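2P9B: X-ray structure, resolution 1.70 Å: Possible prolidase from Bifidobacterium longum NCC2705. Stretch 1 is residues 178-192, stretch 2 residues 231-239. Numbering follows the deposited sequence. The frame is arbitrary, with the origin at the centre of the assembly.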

# COMPACT_ATOMS: atom_id res chain seq x y z
N ALA A 178 4.92 3.83 23.04
CA ALA A 178 3.86 3.55 23.99
C ALA A 178 3.18 4.77 24.59
O ALA A 178 3.84 5.66 25.14
N LEU A 179 1.86 4.80 24.47
CA LEU A 179 1.06 5.87 25.04
C LEU A 179 0.41 5.21 26.25
O LEU A 179 -0.47 4.36 26.11
N THR A 180 0.85 5.61 27.44
CA THR A 180 0.34 5.01 28.67
C THR A 180 -0.45 5.94 29.59
O THR A 180 -1.11 5.46 30.51
N SER A 181 -0.37 7.24 29.35
CA SER A 181 -1.08 8.19 30.21
C SER A 181 -2.51 8.46 29.75
O SER A 181 -3.35 8.86 30.54
N GLY A 182 -2.76 8.25 28.46
CA GLY A 182 -4.09 8.46 27.92
C GLY A 182 -4.43 9.92 27.64
O GLY A 182 -5.53 10.23 27.18
N THR A 183 -3.48 10.81 27.89
CA THR A 183 -3.69 12.23 27.67
C THR A 183 -3.35 12.68 26.26
O THR A 183 -2.51 12.07 25.59
N PRO A 184 -4.00 13.75 25.78
CA PRO A 184 -3.73 14.27 24.44
C PRO A 184 -2.30 14.82 24.38
O PRO A 184 -1.64 14.74 23.34
N GLU A 185 -1.83 15.38 25.49
CA GLU A 185 -0.49 15.94 25.55
C GLU A 185 0.59 14.90 25.31
O GLU A 185 1.58 15.17 24.62
N GLU A 186 0.42 13.71 25.89
CA GLU A 186 1.40 12.65 25.71
C GLU A 186 1.42 12.24 24.24
O GLU A 186 2.49 12.05 23.66
N ALA A 187 0.24 12.11 23.64
CA ALA A 187 0.12 11.72 22.24
C ALA A 187 0.76 12.74 21.30
O ALA A 187 1.43 12.37 20.34
N ARG A 188 0.53 14.02 21.57
CA ARG A 188 1.09 15.08 20.73
C ARG A 188 2.61 15.09 20.82
O ARG A 188 3.30 15.30 19.83
N THR A 189 3.12 14.85 22.02
CA THR A 189 4.57 14.82 22.21
C THR A 189 5.18 13.64 21.46
O THR A 189 6.25 13.74 20.87
N ALA A 190 4.48 12.51 21.48
CA ALA A 190 4.96 11.32 20.82
C ALA A 190 5.03 11.50 19.31
O ALA A 190 6.02 11.12 18.68
N VAL A 191 3.98 12.07 18.72
CA VAL A 191 3.98 12.27 17.28
C VAL A 191 5.07 13.28 16.89
O VAL A 191 5.69 13.15 15.84
N ALA A 192 5.31 14.26 17.75
CA ALA A 192 6.34 15.26 17.48
C ALA A 192 7.71 14.58 17.38
O ALA A 192 8.56 14.97 16.57
N ALA A 231 -5.21 14.82 18.73
CA ALA A 231 -3.96 15.53 18.99
C ALA A 231 -2.88 15.05 18.02
O ALA A 231 -2.09 15.84 17.51
N ILE A 232 -2.87 13.74 17.77
CA ILE A 232 -1.90 13.15 16.84
C ILE A 232 -2.15 13.66 15.43
O ILE A 232 -1.22 14.07 14.73
N CYS A 233 -3.41 13.65 15.00
CA CYS A 233 -3.74 14.11 13.66
C CYS A 233 -3.48 15.60 13.46
O CYS A 233 -2.99 16.01 12.42
N ASP A 234 -3.83 16.41 14.46
CA ASP A 234 -3.61 17.85 14.36
C ASP A 234 -2.13 18.15 14.13
O ASP A 234 -1.77 18.91 13.23
N GLU A 235 -1.29 17.53 14.94
CA GLU A 235 0.15 17.73 14.86
C GLU A 235 0.73 17.23 13.53
O GLU A 235 1.51 17.93 12.89
N ALA A 236 0.36 16.02 13.12
CA ALA A 236 0.87 15.47 11.87
C ALA A 236 0.46 16.33 10.68
O ALA A 236 1.28 16.61 9.80
N HIS A 237 -0.80 16.74 10.65
CA HIS A 237 -1.32 17.54 9.55
C HIS A 237 -0.65 18.90 9.42
O HIS A 237 -0.59 19.47 8.33
N GLN A 238 -0.15 19.42 10.53
CA GLN A 238 0.54 20.71 10.51
C GLN A 238 1.75 20.60 9.60
O GLN A 238 2.20 21.58 9.02
N TYR A 239 2.28 19.38 9.49
CA TYR A 239 3.44 19.11 8.67
C TYR A 239 3.09 18.40 7.37
O TYR A 239 3.97 17.91 6.66

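The helix that starts at P184 and the helix through A231 to H237 run in roughly the same direction, at 31°, with axes 8.3 Å apart at closest approach. Alanines, larger apolar side chains and R188 share the contact. A187 and A231 both point toward the opposite helix. A187 CB lies 3.7 Å from I232 CG1, and A231 CB lies 3.5 Å from P184 O. I232 leaves its helix sideways in the m,t rotamer. I232 CD1 reaches L179 CD1 at 4.3 Å; L179 is also m,t. V191 points inward with chi1 p. V191 CG1 meets E235 CG at 3.4 Å, while V191 CG2 is 4.2 Å from I232 CG2.

R188 also starts sideways, but its chain is extended at chi1 and chi2 (t,t) and then bends at chi3 (m). This brings the guanidinium over the second helix, among A231, D234, E235 and Q238. R188 NH1 forms salt bridges with D234 OD2 at 2.8 Å and E235 OE1 at 3.0 Å, both near the guanidinium plane. A231 O lies over one face. D234 is t; E235 is t,p, its chi2 turning the carboxylate toward R188.

E186 does not reach the second helix. Extended as t,t, it turns back to the preceding loop, where E186 OE1 accepts from S181 N at 2.8 Å and E186 OE2 from T180 N at 3.0 Å. T183, chi1 p, caps the helix: T183 OG1 accepts from E186 N at 3.1 Å.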

# COMPACT_ATOMS: atom_id res chain seq x y z
CB ALA A 178 4.42 2.67 25.11
CB LEU A 179 -0.01 6.34 24.04
CG LEU A 179 0.54 6.90 22.72
CD1 LEU A 179 -0.62 7.34 21.83
CD2 LEU A 179 1.47 8.06 23.00
CB THR A 180 1.49 4.43 29.49
OG1 THR A 180 2.38 5.49 29.86
CG2 THR A 180 2.26 3.39 28.68
CB SER A 181 -0.31 9.51 30.28
OG SER A 181 -0.44 10.24 29.07
CB THR A 183 -2.84 13.07 28.63
OG1 THR A 183 -1.46 12.93 28.28
CG2 THR A 183 -3.04 12.61 30.07
CB PRO A 184 -4.78 15.37 24.28
CG PRO A 184 -5.91 14.90 25.13
CD PRO A 184 -5.19 14.40 26.36
CB GLU A 185 -0.24 16.63 26.90
CG GLU A 185 -1.20 17.77 27.21
CD GLU A 185 -2.52 17.28 27.75
OE1 GLU A 185 -3.43 18.11 27.94
OE2 GLU A 185 -2.66 16.06 28.01
CB GLU A 186 1.05 11.44 26.57
CG GLU A 186 1.92 10.22 26.28
CD GLU A 186 1.45 8.95 26.98
OE1 GLU A 186 0.23 8.69 26.99
OE2 GLU A 186 2.30 8.21 27.50
CB ALA A 187 -1.35 11.52 21.88
CB ARG A 188 0.53 16.45 21.14
CG ARG A 188 0.87 17.57 20.16
CD ARG A 188 0.29 18.91 20.61
NE ARG A 188 -1.17 18.97 20.50
CZ ARG A 188 -1.84 19.19 19.37
NH1 ARG A 188 -1.19 19.37 18.23
NH2 ARG A 188 -3.16 19.23 19.39
CB THR A 189 4.94 14.71 23.70
OG1 THR A 189 4.46 15.87 24.39
CG2 THR A 189 6.44 14.61 23.88
CB ALA A 190 4.08 10.13 21.18
CB VAL A 191 2.59 12.76 16.78
CG1 VAL A 191 2.26 14.12 17.36
CG2 VAL A 191 2.57 12.81 15.26
CB ALA A 192 6.36 16.31 18.57
CB ALA A 231 -3.51 15.31 20.43
CB ILE A 232 -2.00 11.61 16.86
CG1 ILE A 232 -1.53 11.08 18.21
CG2 ILE A 232 -1.15 11.02 15.74
CD1 ILE A 232 -1.77 9.59 18.40
CB CYS A 233 -5.20 13.79 13.34
SG CYS A 233 -5.49 12.03 13.11
CB ASP A 234 -4.08 18.56 15.63
CG ASP A 234 -3.83 20.05 15.60
OD1 ASP A 234 -4.40 20.74 14.72
OD2 ASP A 234 -3.07 20.55 16.46
CB GLU A 235 0.83 17.01 16.03
CG GLU A 235 2.29 17.38 16.24
CD GLU A 235 2.48 18.86 16.53
OE1 GLU A 235 1.68 19.43 17.30
OE2 GLU A 235 3.44 19.45 16.00
CB ALA A 236 0.37 14.05 11.68
CB HIS A 237 -2.83 17.68 9.70
CG HIS A 237 -3.57 16.39 9.53
ND1 HIS A 237 -4.89 16.24 9.87
CD2 HIS A 237 -3.15 15.19 9.07
CE1 HIS A 237 -5.27 15.00 9.62
NE2 HIS A 237 -4.23 14.34 9.14
CB GLN A 238 1.00 21.10 11.92
CG GLN A 238 -0.07 21.72 12.78
CD GLN A 238 0.47 22.10 14.14
OE1 GLN A 238 1.57 22.66 14.25
NE2 GLN A 238 -0.29 21.83 15.19
CB TYR A 239 4.46 18.30 9.47
CG TYR A 239 5.07 19.11 10.59
CD1 TYR A 239 6.19 19.92 10.35
CD2 TYR A 239 4.51 19.12 11.86
CE1 TYR A 239 6.72 20.71 11.36
CE2 TYR A 239 5.04 19.91 12.88
CZ TYR A 239 6.14 20.71 12.62
OH TYR A 239 6.67 21.52 13.59